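Side-chain contacts in hypothetical multiheme protein (Ignicoccus hospitalis KIN4/I, PDB 4QO5), which binds eight c-type hemes in a membrane-associated cytochrome and probably takes part in electron transfer, its exact role not being established: residues R400-M403 with V404-C407; K443-S447 with G448-V452; P18-K21 with T22-C26; W128-Y131 with N132-N136. All coordinates share one frame; numbering follows the deposited sequence.

Contact 1. Residues R400-M403 with V404-C407; sequences REQM and VKIC. With HEC (heme c), chain I.
Met403 reaches over the next turn of helix 393-407 and lays its methyl group between Ile406 and the heme. The chain leaves the backbone with CG anti to N (chi1 -177°), then bends at chi2 and chi3, which brings CE back toward the following turn. CE sits 3.5 Å from Ile406 CB, closer than an ordinary carbon-carbon contact, and 3.6 Å from Ile406 CD1. On its heme side the same CE lies 3.6 Å from CBB of heme c, so one methyl fills the angle between the isoleucine and the vinyl-derived arm of the porphyrin. Cys407, four residues on from Met403, is joined to that arm: its SG is bonded to heme CAB, at a modelled 2.6 Å that is long for a thioether. Its backbone N donates to Met403 O at 3.1 Å, which ties the cysteine to the methionine's turn. Trp313 also packs on Met403.

The other flank is much looser. Gln402 NE2 comes no nearer than 4.1 Å to Ile406 CG1, and its hydrogen bond goes instead to Ile301 O of strand 300-302, where Ala302 touches both side chains. Glu401 is exposed, and Lys405 touches the previous turn through CB, 3.4 Å from Gln402 O, while the rest of its extended chain runs off the helix. Exposed Glu401 and Lys405 thus contrast with the close packing of Met403 and Ile406 by the heme, and the helix ends in the first cysteine of a CxxCH heme c attachment motif.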
# COMPACT_ATOMS: atom_id res chain seq x y z
N ARG A 400 6.31 -28.01 -11.49
CA ARG A 400 6.96 -26.88 -12.15
C ARG A 400 6.54 -26.81 -13.62
O ARG A 400 6.20 -25.74 -14.12
CB ARG A 400 8.48 -26.97 -12.03
CG ARG A 400 9.14 -25.72 -12.61
CD ARG A 400 10.62 -25.86 -12.87
NE ARG A 400 11.39 -25.85 -11.64
CZ ARG A 400 12.58 -25.26 -11.50
NH1 ARG A 400 13.13 -24.62 -12.52
NH2 ARG A 400 13.20 -25.32 -10.34
N GLU A 401 6.51 -27.96 -14.29
CA GLU A 401 6.12 -28.03 -15.69
C GLU A 401 4.66 -27.62 -15.91
O GLU A 401 4.34 -26.97 -16.91
CB GLU A 401 6.37 -29.44 -16.23
CG GLU A 401 5.91 -29.66 -17.65
CD GLU A 401 6.15 -31.09 -18.11
OE1 GLU A 401 5.20 -31.90 -18.07
OE2 GLU A 401 7.29 -31.40 -18.50
N GLN A 402 3.78 -28.00 -14.98
CA GLN A 402 2.39 -27.56 -15.07
C GLN A 402 2.26 -26.04 -14.96
O GLN A 402 1.44 -25.43 -15.64
CB GLN A 402 1.51 -28.21 -14.00
CG GLN A 402 0.20 -27.44 -13.76
CD GLN A 402 -0.87 -27.68 -14.83
OE1 GLN A 402 -1.60 -28.67 -14.77
NE2 GLN A 402 -0.99 -26.75 -15.79
N MET A 403 3.07 -25.42 -14.10
CA MET A 403 3.00 -23.97 -13.96
C MET A 403 3.49 -23.30 -15.26
O MET A 403 2.88 -22.36 -15.76
CB MET A 403 3.81 -23.48 -12.76
CG MET A 403 3.73 -21.95 -12.50
SD MET A 403 2.10 -21.43 -11.90
CE MET A 403 1.47 -20.58 -13.32
N VAL A 404 4.59 -23.81 -15.80
CA VAL A 404 5.15 -23.27 -17.04
C VAL A 404 4.12 -23.35 -18.18
O VAL A 404 4.05 -22.47 -19.02
CB VAL A 404 6.49 -23.96 -17.37
CG1 VAL A 404 7.00 -23.59 -18.79
CG2 VAL A 404 7.52 -23.59 -16.30
N LYS A 405 3.30 -24.39 -18.16
CA LYS A 405 2.24 -24.56 -19.16
C LYS A 405 1.21 -23.41 -19.07
O LYS A 405 0.68 -22.96 -20.09
CB LYS A 405 1.57 -25.93 -18.97
CG LYS A 405 0.57 -26.32 -20.06
CD LYS A 405 0.04 -27.75 -19.84
CE LYS A 405 -1.24 -27.99 -20.62
NZ LYS A 405 -1.73 -29.39 -20.47
N ILE A 406 0.94 -22.93 -17.86
CA ILE A 406 0.11 -21.74 -17.69
C ILE A 406 0.78 -20.51 -18.28
O ILE A 406 0.16 -19.80 -19.07
CB ILE A 406 -0.26 -21.48 -16.22
CG1 ILE A 406 -1.08 -22.66 -15.68
CG2 ILE A 406 -1.03 -20.16 -16.10
CD1 ILE A 406 -1.44 -22.56 -14.20
N CYS A 407 2.04 -20.25 -17.92
CA CYS A 407 2.76 -19.09 -18.48
C CYS A 407 2.77 -19.12 -19.99
O CYS A 407 2.75 -18.06 -20.64
CB CYS A 407 4.23 -19.05 -18.04
SG CYS A 407 4.51 -19.54 -16.36
FE HEC I . 3.66 -12.86 -17.68
CHA HEC I . 5.07 -9.78 -18.12
CHB HEC I . 6.65 -14.06 -16.44
CHC HEC I . 2.17 -15.79 -16.82
CHD HEC I . 1.00 -11.99 -19.56
NA HEC I . 5.48 -12.07 -17.33
C1A HEC I . 5.87 -10.75 -17.56
C2A HEC I . 7.24 -10.58 -17.12
C3A HEC I . 7.66 -11.77 -16.68
C4A HEC I . 6.58 -12.72 -16.79
CMA HEC I . 9.05 -12.09 -16.10
CAA HEC I . 8.09 -9.27 -17.18
CBA HEC I . 7.96 -8.51 -15.86
CGA HEC I . 9.03 -7.45 -15.67
O1A HEC I . 10.00 -7.42 -16.48
O2A HEC I . 8.93 -6.64 -14.71
NB HEC I . 4.29 -14.61 -16.84
C1B HEC I . 5.54 -14.83 -16.28
C2B HEC I . 5.49 -16.03 -15.48
C3B HEC I . 4.24 -16.50 -15.55
C4B HEC I . 3.48 -15.64 -16.44
CMB HEC I . 6.75 -16.50 -14.71
CAB HEC I . 3.53 -17.69 -14.83
CBB HEC I . 4.20 -18.23 -13.54
NC HEC I . 1.98 -13.72 -18.12
C1C HEC I . 1.49 -14.92 -17.63
C2C HEC I . 0.21 -15.19 -18.22
C3C HEC I . -0.17 -14.03 -18.78
C4C HEC I . 0.98 -13.17 -18.87
CMC HEC I . -0.67 -16.35 -17.65
CAC HEC I . -1.45 -13.52 -19.48
CBC HEC I . -2.79 -14.05 -18.93
ND HEC I . 3.13 -11.18 -18.68
C1D HEC I . 1.97 -11.05 -19.44
C2D HEC I . 1.93 -9.76 -20.08
C3D HEC I . 3.20 -9.09 -19.62
C4D HEC I . 3.88 -10.02 -18.76
CMD HEC I . 0.84 -9.20 -21.01
CAD HEC I . 3.67 -7.67 -19.99
CBD HEC I . 4.78 -7.83 -21.03
CGD HEC I . 5.74 -6.67 -20.93
O1D HEC I . 6.64 -6.70 -20.04
O2D HEC I . 5.65 -5.71 -21.75

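Contact 2. Residues K443-S447 with G448-V452; sequences KAWQS and GLAHV. With CA (calcium ion), chain J.
A calcium site lies just past the end of helix 413-447, where the indole of Trp445 packs its face on Val452 and its CD1 edge on Ala450 as the chain turns toward the metal. Val452 stands over one face of the indole, its CB 3.6 Å from the centroid of the five-membered ring and 10° off the normal, a CH-pi contact. With CG1 between the backbone N and the carbonyl carbon (chi1 71°), both methyls lie along that same face, CG1 toward CD2 and CG2 3.7 Å from CZ2. Ala450 comes to the pyrrole side, CB 3.7 Å from CD1. Between these two residues His451 binds calcium through its carbonyl O at 2.3 Å. The turn itself has the bond pattern of a Schellman motif: Leu449 N to Ala444 O and Gly448 N to Trp445 O, both weak, with Gly448 at positive phi. A firmer bond runs from Ala450 N to the same Ala444 O, at 3.3 Å. A water donates to both Trp445 O and Ala450 O, 2.6 Å from each. Trp445 NE1 donates to Glu466, itself a calcium ligand; an alanine in place of Trp445 would probably leave that carboxylate without this donor and Val452 without a surface to lie on. Thr459, Asp462 and Glu463 complete the protein ligands. Ala444 and Leu449 meet Ile465 of helix 464-485 and Leu512 of helix 498-520, while Arg513 of the third subunit bonds to the carbonyls of Gly448 and Leu449.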
# COMPACT_ATOMS: atom_id res chain seq x y z
N LYS A 443 25.48 -17.34 18.39
CA LYS A 443 26.49 -16.53 19.06
C LYS A 443 25.87 -15.66 20.16
O LYS A 443 26.46 -15.47 21.22
CB LYS A 443 27.23 -15.63 18.06
CG LYS A 443 28.11 -16.40 17.09
CD LYS A 443 28.97 -15.47 16.23
CE LYS A 443 30.01 -16.27 15.45
NZ LYS A 443 30.56 -15.52 14.28
N ALA A 444 24.67 -15.15 19.91
CA ALA A 444 23.96 -14.34 20.90
C ALA A 444 23.63 -15.17 22.13
O ALA A 444 23.73 -14.70 23.26
CB ALA A 444 22.70 -13.76 20.30
N TRP A 445 23.22 -16.42 21.91
CA TRP A 445 22.89 -17.29 23.03
C TRP A 445 24.16 -17.71 23.77
O TRP A 445 24.17 -17.76 25.00
CB TRP A 445 22.14 -18.53 22.54
CG TRP A 445 20.73 -18.28 22.12
CD1 TRP A 445 19.90 -17.29 22.57
CD2 TRP A 445 19.98 -19.03 21.17
NE1 TRP A 445 18.67 -17.38 21.95
CE2 TRP A 445 18.70 -18.45 21.09
CE3 TRP A 445 20.27 -20.15 20.38
CZ2 TRP A 445 17.71 -18.94 20.24
CZ3 TRP A 445 19.28 -20.64 19.54
CH2 TRP A 445 18.02 -20.04 19.47
N GLN A 446 25.22 -17.97 23.02
CA GLN A 446 26.50 -18.37 23.60
C GLN A 446 27.12 -17.28 24.47
O GLN A 446 27.77 -17.59 25.47
CB GLN A 446 27.48 -18.74 22.48
CG GLN A 446 28.74 -19.44 22.97
CD GLN A 446 28.50 -20.90 23.29
OE1 GLN A 446 27.95 -21.65 22.48
NE2 GLN A 446 28.93 -21.32 24.47
N SER A 447 26.93 -16.03 24.09
CA SER A 447 27.59 -14.91 24.78
C SER A 447 26.73 -14.34 25.89
O SER A 447 27.19 -13.50 26.67
CB SER A 447 27.95 -13.81 23.78
OG SER A 447 26.80 -13.07 23.40
N GLY A 448 25.48 -14.77 25.96
CA GLY A 448 24.59 -14.33 27.02
C GLY A 448 23.81 -13.07 26.69
O GLY A 448 23.15 -12.50 27.56
N LEU A 449 23.87 -12.62 25.44
CA LEU A 449 23.08 -11.46 25.03
C LEU A 449 21.60 -11.83 25.03
O LEU A 449 20.74 -10.98 25.27
CB LEU A 449 23.52 -10.96 23.66
CG LEU A 449 22.72 -9.82 23.02
CD1 LEU A 449 22.68 -8.59 23.92
CD2 LEU A 449 23.30 -9.47 21.66
N ALA A 450 21.31 -13.10 24.76
CA ALA A 450 19.95 -13.61 24.78
C ALA A 450 19.89 -14.94 25.50
O ALA A 450 20.90 -15.64 25.59
CB ALA A 450 19.42 -13.75 23.36
N HIS A 451 18.71 -15.29 26.00
CA HIS A 451 18.49 -16.50 26.79
C HIS A 451 17.68 -17.52 26.00
O HIS A 451 16.77 -17.16 25.26
CB HIS A 451 17.76 -16.16 28.09
CG HIS A 451 17.11 -17.34 28.76
ND1 HIS A 451 15.76 -17.60 28.66
CD2 HIS A 451 17.62 -18.32 29.54
CE1 HIS A 451 15.47 -18.69 29.35
NE2 HIS A 451 16.59 -19.15 29.89
N VAL A 452 18.00 -18.80 26.16
CA VAL A 452 17.25 -19.83 25.46
C VAL A 452 17.08 -21.06 26.36
O VAL A 452 17.96 -21.38 27.16
CB VAL A 452 17.90 -20.20 24.11
CG1 VAL A 452 19.20 -20.97 24.32
CG2 VAL A 452 16.94 -20.99 23.24
CA CA J . 15.06 -15.78 24.49
O HOH W 1 22.32 -17.45 26.74
O HOH W 2 14.26 -16.06 26.71

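Contact 3. Residues P18-K21 with T22-C26; sequences PQTK and TCLSC. With HEC (heme c), chain B.
Cys23 sits one turn beyond Gln19, and its sulfur touches that residue's carbonyl and is bonded to the heme: SG is 3.2 Å from Gln19 O and linked to heme c CAB at a modelled 2.7 Å, a stretched thioether. Cys26 makes the second link, SG to CAC, also stretched in the model at 2.9 Å; its SG is anti to the backbone N (chi1 -168°), which carries the sulfur to the CAC side of the porphyrin. Together with His27, an axial ligand of the iron, the two cysteines form a CxxCH motif, with His96 on the other axial position.

Beside the sulfurs, Thr22 brings CG2 to 4.0 Å from the heme methyl CMC. A second shell holds this residue: its OG1 turns back to donate to Pro18 O at 3.3 Å, and Thr22 N donates to the same oxygen; the two donors arrive from opposite faces of the carbonyl plane. Ser25 OG closes on Thr22 O at 2.8 Å. On the other flank Leu24 packs CD1 against Thr20 CG2, 3.9 Å away, and Leu24 N bonds to Thr20 O at 2.8 Å.

Further out, Thr20 OG1 is hydrogen-bonded to Glu81 and Tyr80 N, fixing this turn to helix 79-83. Cys79 of that helix touches Thr20, Cys23 and Leu24.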
# COMPACT_ATOMS: atom_id res chain seq x y z
N PRO A 18 -40.86 -22.79 -0.90
CA PRO A 18 -41.81 -22.12 -0.01
C PRO A 18 -41.14 -21.65 1.26
O PRO A 18 -41.48 -20.58 1.79
CB PRO A 18 -42.83 -23.21 0.32
CG PRO A 18 -42.74 -24.17 -0.82
CD PRO A 18 -41.32 -24.12 -1.32
N GLN A 19 -40.17 -22.42 1.75
CA GLN A 19 -39.47 -22.04 2.97
C GLN A 19 -38.68 -20.76 2.76
O GLN A 19 -38.78 -19.82 3.55
CB GLN A 19 -38.53 -23.14 3.43
CG GLN A 19 -39.26 -24.41 3.87
CD GLN A 19 -39.35 -25.45 2.77
OE1 GLN A 19 -39.31 -25.14 1.58
NE2 GLN A 19 -39.48 -26.72 3.17
N THR A 20 -37.91 -20.72 1.69
CA THR A 20 -37.07 -19.57 1.42
C THR A 20 -37.93 -18.32 1.20
O THR A 20 -37.56 -17.24 1.63
CB THR A 20 -36.06 -19.85 0.29
OG1 THR A 20 -35.02 -20.68 0.83
CG2 THR A 20 -35.41 -18.54 -0.23
N LYS A 21 -39.10 -18.49 0.59
CA LYS A 21 -39.99 -17.35 0.40
C LYS A 21 -40.38 -16.73 1.73
O LYS A 21 -40.52 -15.52 1.84
CB LYS A 21 -41.25 -17.74 -0.39
CG LYS A 21 -41.01 -17.95 -1.88
CD LYS A 21 -42.34 -18.14 -2.61
CE LYS A 21 -42.20 -17.86 -4.10
NZ LYS A 21 -43.52 -17.94 -4.81
N THR A 22 -40.54 -17.57 2.75
CA THR A 22 -40.82 -17.08 4.09
C THR A 22 -39.63 -16.32 4.68
O THR A 22 -39.80 -15.22 5.23
CB THR A 22 -41.27 -18.22 5.01
OG1 THR A 22 -42.41 -18.87 4.43
CG2 THR A 22 -41.64 -17.67 6.38
N CYS A 23 -38.43 -16.88 4.56
CA CYS A 23 -37.23 -16.17 5.02
C CYS A 23 -37.12 -14.81 4.35
O CYS A 23 -36.84 -13.81 5.00
CB CYS A 23 -35.94 -16.92 4.70
SG CYS A 23 -36.04 -18.71 4.68
N LEU A 24 -37.29 -14.79 3.03
CA LEU A 24 -37.11 -13.56 2.27
C LEU A 24 -38.12 -12.50 2.66
O LEU A 24 -37.80 -11.31 2.70
CB LEU A 24 -37.26 -13.81 0.78
CG LEU A 24 -36.14 -14.64 0.16
CD1 LEU A 24 -36.49 -14.96 -1.29
CD2 LEU A 24 -34.82 -13.88 0.25
N SER A 25 -39.36 -12.93 2.91
CA SER A 25 -40.42 -11.97 3.17
C SER A 25 -40.11 -11.17 4.42
O SER A 25 -40.53 -10.01 4.56
CB SER A 25 -41.79 -12.66 3.28
OG SER A 25 -41.86 -13.45 4.45
N CYS A 26 -39.33 -11.76 5.32
CA CYS A 26 -38.93 -11.03 6.51
C CYS A 26 -37.56 -10.38 6.40
O CYS A 26 -37.37 -9.22 6.77
CB CYS A 26 -38.97 -11.91 7.74
SG CYS A 26 -38.81 -10.87 9.18
FE HEC B . -34.01 -15.04 10.22
CHA HEC B . -31.58 -13.92 12.35
CHB HEC B . -31.77 -16.97 8.59
CHC HEC B . -36.57 -16.70 8.76
CHD HEC B . -36.14 -12.59 11.22
NA HEC B . -32.02 -15.34 10.42
C1A HEC B . -31.23 -14.91 11.46
C2A HEC B . -29.98 -15.64 11.41
C3A HEC B . -30.04 -16.49 10.37
C4A HEC B . -31.32 -16.31 9.72
CMA HEC B . -28.94 -17.48 9.90
CAA HEC B . -28.82 -15.49 12.41
CBA HEC B . -29.27 -16.20 13.68
CGA HEC B . -28.17 -16.32 14.70
O1A HEC B . -27.09 -15.68 14.55
O2A HEC B . -28.37 -17.10 15.67
NB HEC B . -34.13 -16.48 8.87
C1B HEC B . -33.08 -17.25 8.39
C2B HEC B . -33.60 -18.39 7.70
C3B HEC B . -34.94 -18.32 7.81
C4B HEC B . -35.29 -17.11 8.50
CMB HEC B . -32.68 -19.46 7.06
CAB HEC B . -36.09 -19.24 7.36
CBB HEC B . -35.74 -20.74 7.33
NC HEC B . -35.99 -14.68 9.98
C1C HEC B . -36.90 -15.55 9.44
C2C HEC B . -38.22 -14.96 9.52
C3C HEC B . -38.13 -13.95 10.42
C4C HEC B . -36.71 -13.67 10.58
CMC HEC B . -39.45 -15.85 9.25
CAC HEC B . -39.25 -13.04 11.01
CBC HEC B . -40.62 -13.64 11.39
ND HEC B . -33.88 -13.50 11.57
C1D HEC B . -34.89 -12.56 11.78
C2D HEC B . -34.40 -11.55 12.68
C3D HEC B . -32.98 -11.96 13.05
C4D HEC B . -32.73 -13.18 12.31
CMD HEC B . -35.18 -10.31 13.19
CAD HEC B . -32.00 -11.22 13.98
CBD HEC B . -31.61 -9.90 13.32
CGD HEC B . -30.66 -9.14 14.21
O1D HEC B . -30.44 -7.93 13.94
O2D HEC B . -30.11 -9.73 15.18

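Contact 4. Residues W128-Y131 with N132-N136; sequences WAYY and NLMHN. With HEC (heme c), chain G.
Four successive i to i+4 bonds carry the short helix 129-134, from Asn132 N on Trp128 O to His135 N on Tyr131 O, before the chain leaves helical angles at His135. On one side Tyr131 and His135 run side by side in an edge-to-face pair: CD1 of the tyrosine stands over the centre of the imidazole, with the planes at 84° and the centroids 4.8 Å apart. Tyr130 has its CD2 edge over the face of Tyr131, while Met134 CB lies over one face of Tyr130's own ring, 4.0 Å from the centroid. A water donates to Tyr130 OH at 2.8 Å and meets His135 NE2 at 3.1 Å; Glu159 is the hydroxyl's protein partner. A phenylalanine at Tyr130 would keep the ring but is likely to leave that water and Glu159 each short of a mate. Away from the rings, Asn132 has CG anti to the carbonyl carbon (chi1 -71°), which carries ND2 to heme propionate O2D, where it donates at 3.1 Å in a nearly straight bond (173°), with Gly329 O as a second acceptor. A neutral amide binds the propionate here, which would probably stabilise its negative charge in part.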
# COMPACT_ATOMS: atom_id res chain seq x y z
N TRP A 128 -6.25 -27.20 7.25
CA TRP A 128 -5.58 -27.59 8.48
C TRP A 128 -4.83 -26.46 9.16
O TRP A 128 -4.06 -26.70 10.10
CB TRP A 128 -4.64 -28.77 8.19
CG TRP A 128 -5.39 -30.03 7.88
CD1 TRP A 128 -5.69 -30.52 6.64
CD2 TRP A 128 -5.99 -30.93 8.82
NE1 TRP A 128 -6.43 -31.68 6.76
CE2 TRP A 128 -6.62 -31.95 8.09
CE3 TRP A 128 -6.04 -30.96 10.22
CZ2 TRP A 128 -7.30 -33.00 8.70
CZ3 TRP A 128 -6.72 -32.01 10.83
CH2 TRP A 128 -7.33 -33.02 10.07
N ALA A 129 -5.08 -25.23 8.71
CA ALA A 129 -4.27 -24.07 9.10
C ALA A 129 -4.29 -23.77 10.59
O ALA A 129 -3.29 -23.32 11.14
CB ALA A 129 -4.68 -22.81 8.29
N TYR A 130 -5.42 -24.00 11.27
CA TYR A 130 -5.44 -23.79 12.71
C TYR A 130 -4.50 -24.78 13.41
O TYR A 130 -3.71 -24.38 14.26
CB TYR A 130 -6.86 -23.88 13.30
CG TYR A 130 -6.87 -23.84 14.82
CD1 TYR A 130 -6.93 -22.62 15.50
CD2 TYR A 130 -6.80 -25.01 15.58
CE1 TYR A 130 -6.93 -22.58 16.87
CE2 TYR A 130 -6.78 -24.98 16.96
CZ TYR A 130 -6.86 -23.76 17.60
OH TYR A 130 -6.86 -23.73 18.98
N TYR A 131 -4.60 -26.06 13.06
CA TYR A 131 -3.74 -27.06 13.68
C TYR A 131 -2.27 -26.91 13.27
O TYR A 131 -1.36 -27.09 14.11
CB TYR A 131 -4.27 -28.48 13.40
CG TYR A 131 -5.64 -28.65 14.00
CD1 TYR A 131 -5.79 -28.84 15.37
CD2 TYR A 131 -6.78 -28.55 13.21
CE1 TYR A 131 -7.05 -28.98 15.93
CE2 TYR A 131 -8.04 -28.68 13.76
CZ TYR A 131 -8.17 -28.89 15.12
OH TYR A 131 -9.43 -29.01 15.66
N ASN A 132 -2.04 -26.56 12.02
CA ASN A 132 -0.66 -26.31 11.56
C ASN A 132 0.04 -25.26 12.39
O ASN A 132 1.22 -25.39 12.72
CB ASN A 132 -0.63 -25.93 10.08
CG ASN A 132 -0.94 -27.11 9.16
OD1 ASN A 132 -0.84 -28.26 9.58
ND2 ASN A 132 -1.33 -26.82 7.92
N LEU A 133 -0.71 -24.22 12.77
CA LEU A 133 -0.18 -23.14 13.58
C LEU A 133 -0.22 -23.46 15.06
O LEU A 133 0.81 -23.41 15.75
CB LEU A 133 -0.98 -21.85 13.33
CG LEU A 133 -0.45 -20.62 14.06
CD1 LEU A 133 0.98 -20.40 13.61
CD2 LEU A 133 -1.31 -19.40 13.77
N MET A 134 -1.40 -23.80 15.57
CA MET A 134 -1.62 -23.79 17.01
C MET A 134 -1.24 -25.09 17.71
O MET A 134 -0.91 -25.09 18.89
CB MET A 134 -3.06 -23.39 17.32
CG MET A 134 -3.37 -21.97 16.82
SD MET A 134 -2.64 -20.67 17.85
CE MET A 134 -3.84 -20.59 19.19
N HIS A 135 -1.26 -26.19 16.97
CA HIS A 135 -0.87 -27.49 17.51
C HIS A 135 0.56 -27.89 17.14
O HIS A 135 0.96 -29.04 17.31
CB HIS A 135 -1.86 -28.57 17.10
CG HIS A 135 -3.15 -28.51 17.86
ND1 HIS A 135 -3.82 -29.64 18.26
CD2 HIS A 135 -3.87 -27.46 18.30
CE1 HIS A 135 -4.91 -29.29 18.92
NE2 HIS A 135 -4.97 -27.97 18.96
N ASN A 136 1.32 -26.94 16.61
CA ASN A 136 2.76 -27.10 16.46
C ASN A 136 3.41 -26.37 17.63
O ASN A 136 3.27 -25.15 17.75
CB ASN A 136 3.23 -26.52 15.12
CG ASN A 136 4.70 -26.76 14.85
OD1 ASN A 136 5.55 -26.48 15.69
ND2 ASN A 136 5.00 -27.32 13.67
FE HEC G . -4.09 -18.26 1.03
CHA HEC G . -1.75 -20.56 2.14
CHB HEC G . -3.01 -18.69 -2.21
CHC HEC G . -6.80 -16.48 -0.08
CHD HEC G . -4.90 -17.47 4.22
NA HEC G . -2.69 -19.43 0.12
C1A HEC G . -1.80 -20.26 0.79
C2A HEC G . -0.90 -20.83 -0.20
C3A HEC G . -1.25 -20.32 -1.41
C4A HEC G . -2.37 -19.43 -1.23
CMA HEC G . -0.58 -20.61 -2.77
CAA HEC G . 0.25 -21.80 0.13
CBA HEC G . -0.25 -23.23 0.31
CGA HEC G . -0.63 -23.49 1.75
O1A HEC G . -1.78 -23.95 1.98
O2A HEC G . 0.20 -23.22 2.67
NB HEC G . -4.75 -17.68 -0.77
C1B HEC G . -4.20 -18.01 -2.00
C2B HEC G . -5.10 -17.54 -3.04
C3B HEC G . -6.16 -16.98 -2.43
C4B HEC G . -5.94 -17.02 -1.01
CMB HEC G . -4.86 -17.77 -4.55
CAB HEC G . -7.50 -16.39 -2.92
CBB HEC G . -8.07 -16.90 -4.27
NC HEC G . -5.54 -17.14 1.89
C1C HEC G . -6.59 -16.53 1.27
C2C HEC G . -7.31 -15.72 2.25
C3C HEC G . -6.97 -16.30 3.42
C4C HEC G . -5.73 -17.02 3.23
CMC HEC G . -8.72 -15.23 1.83
CAC HEC G . -7.45 -16.10 4.89
CBC HEC G . -8.94 -15.75 5.15
ND HEC G . -3.40 -18.91 2.89
C1D HEC G . -3.93 -18.43 4.10
C2D HEC G . -3.29 -19.10 5.20
C3D HEC G . -2.31 -20.07 4.56
C4D HEC G . -2.46 -19.90 3.13
CMD HEC G . -3.55 -18.88 6.71
CAD HEC G . -1.38 -21.06 5.29
CBD HEC G . -2.07 -22.42 5.37
CGD HEC G . -1.10 -23.40 6.00
O1D HEC G . -0.10 -23.78 5.32
O2D HEC G . -1.33 -23.81 7.17
O HOH W 3 -7.21 -26.26 20.14

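Contacts 1, 3 and 4 are each tied to a different heme c, 400-407 and 18-26 through thioethers and 128-136 through a propionate, and each also lies against or near a second heme. Contact 2 serves calcium on the other side of the chain's centre from contact 3, about 66 Å away between centres. Contact 4 is nearest the middle, with closest atoms about 15 Å from contact 2, 21 Å from contact 1 and 30 Å from contact 3. Helices 393-407 and 413-447 follow one another and join contacts 1 and 2. Thr413 touches Val404 in contact 1, and Thr413 of the third subunit donates to contact 3's heme, linking such regions across the assembly.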